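PDB 3C64: PfEMP1 variant 2 of strain MC from Plasmodium falciparum, which probably binds host cell surface receptors, the piece described being the MC179 portion of its CD36-binding cysteine-rich interdomain region. Local coordinates for residues Leu95-Gln100 and Gly122-Ala127. Numbering follows the deposited sequence.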
# COMPACT_ATOMS: atom_id res chain seq x y z
N LEU A 95 1.85 -7.20 -2.48
CA LEU A 95 1.31 -8.54 -2.70
C LEU A 95 0.15 -8.79 -1.73
O LEU A 95 -0.98 -9.02 -2.14
CB LEU A 95 2.38 -9.60 -2.44
CG LEU A 95 2.37 -11.00 -3.09
CD1 LEU A 95 2.82 -12.02 -2.06
CD2 LEU A 95 1.02 -11.39 -3.64
N LEU A 96 0.48 -8.77 -0.44
CA LEU A 96 -0.45 -8.99 0.65
C LEU A 96 -1.65 -8.05 0.67
O LEU A 96 -2.77 -8.48 0.96
CB LEU A 96 0.30 -8.88 1.98
CG LEU A 96 0.96 -10.14 2.53
CD1 LEU A 96 1.35 -11.10 1.42
CD2 LEU A 96 2.16 -9.76 3.38
N GLU A 97 -1.42 -6.77 0.38
CA GLU A 97 -2.47 -5.77 0.38
C GLU A 97 -3.45 -6.02 -0.76
O GLU A 97 -4.66 -6.04 -0.56
CB GLU A 97 -1.87 -4.37 0.24
CG GLU A 97 -2.88 -3.23 0.30
CD GLU A 97 -3.55 -3.07 1.67
OE1 GLU A 97 -2.90 -3.31 2.71
OE2 GLU A 97 -4.72 -2.68 1.70
N ILE A 98 -2.91 -6.18 -1.96
CA ILE A 98 -3.72 -6.43 -3.12
C ILE A 98 -4.59 -7.67 -2.93
O ILE A 98 -5.78 -7.62 -3.21
CB ILE A 98 -2.85 -6.51 -4.39
CG1 ILE A 98 -2.28 -5.12 -4.69
CG2 ILE A 98 -3.66 -7.05 -5.57
CD1 ILE A 98 -1.40 -5.04 -5.91
N ILE A 99 -4.01 -8.75 -2.40
CA ILE A 99 -4.77 -9.98 -2.17
C ILE A 99 -5.89 -9.68 -1.16
O ILE A 99 -7.06 -9.99 -1.40
CB ILE A 99 -3.91 -11.14 -1.60
CG1 ILE A 99 -2.92 -11.66 -2.66
CG2 ILE A 99 -4.80 -12.29 -1.12
CD1 ILE A 99 -3.59 -12.22 -3.89
N GLN A 100 -5.51 -9.04 -0.06
CA GLN A 100 -6.45 -8.69 0.99
C GLN A 100 -7.59 -7.76 0.52
O GLN A 100 -8.73 -7.91 0.96
CB GLN A 100 -5.69 -8.06 2.15
CG GLN A 100 -6.54 -7.61 3.30
CD GLN A 100 -5.72 -7.09 4.45
OE1 GLN A 100 -5.73 -5.89 4.74
NE2 GLN A 100 -4.98 -7.98 5.12
N GLY A 122 6.14 -11.15 8.30
CA GLY A 122 5.49 -10.03 8.95
C GLY A 122 4.25 -9.62 8.17
O GLY A 122 4.17 -9.84 6.97
N GLY A 123 3.25 -9.07 8.86
CA GLY A 123 2.05 -8.63 8.18
C GLY A 123 2.32 -7.32 7.45
O GLY A 123 3.45 -6.82 7.44
N ILE A 124 1.28 -6.76 6.83
CA ILE A 124 1.41 -5.49 6.10
C ILE A 124 1.81 -4.33 7.02
O ILE A 124 1.26 -4.15 8.11
CB ILE A 124 0.10 -5.13 5.40
CG1 ILE A 124 -0.31 -6.25 4.44
CG2 ILE A 124 0.23 -3.81 4.69
CD1 ILE A 124 -1.80 -6.23 4.09
N ASP A 125 2.78 -3.54 6.57
CA ASP A 125 3.25 -2.39 7.34
C ASP A 125 3.70 -1.29 6.37
O ASP A 125 4.86 -1.22 5.99
CB ASP A 125 4.40 -2.79 8.27
CG ASP A 125 4.93 -1.62 9.10
OD1 ASP A 125 4.14 -0.71 9.46
OD2 ASP A 125 6.15 -1.61 9.40
N PHE A 126 2.76 -0.44 5.98
CA PHE A 126 3.06 0.64 5.06
C PHE A 126 3.83 1.78 5.69
O PHE A 126 4.65 2.41 5.03
CB PHE A 126 1.80 1.16 4.41
CG PHE A 126 1.32 0.30 3.30
CD1 PHE A 126 0.18 -0.48 3.45
CD2 PHE A 126 2.03 0.23 2.11
CE1 PHE A 126 -0.24 -1.32 2.42
CE2 PHE A 126 1.62 -0.60 1.08
CZ PHE A 126 0.48 -1.38 1.23
N ALA A 127 3.62 2.02 6.98
CA ALA A 127 4.31 3.10 7.67
C ALA A 127 5.82 3.03 7.42
O ALA A 127 6.46 4.05 7.17
CB ALA A 127 4.02 3.04 9.15
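L96, on helix 81-102, meets I124 of the loop that runs from helix 106-118 to helix 130-136, a worked example of how an irregular segment can be seated on a helix mainly by apolar side-chain contacts. The touch is made near the backbone: CB of L96 lies 3.7 Å from CG1 of I124, while CD2 of L96 reaches the carbonyl O of G122 more loosely, at 4.1 Å. L96 also packs on L116 of helix 106-118.

One residue on, E97 presents its side chain to two apolar groups. With CG anti to the backbone N (chi1 -177°) and a bend at the next bond, the chain crosses that of I124 at about a right angle and brings OE1 to 3.4 Å from CD1 of I124. The same oxygen lies 3.3 Å from CE1 of F126, at the ring's edge and near its plane, with carboxylate and ring turned 59° apart. F126 stacks on F126 of the second subunit and also packs on E97 of that subunit, so this corner belongs to the dimer interface.

Q100, extended beyond CG, lays its amide beside CD1 of I124, NE2 being 3.8 Å away.

No hydrogen bond joins the two segments, though D125 N bonds to D93 OD1 one turn earlier. Weakly positive ring-edge hydrogens of F126 probably ease the approach of E97's buried carboxylate; D101's nearby carboxylate may favour protonating one of the two acids.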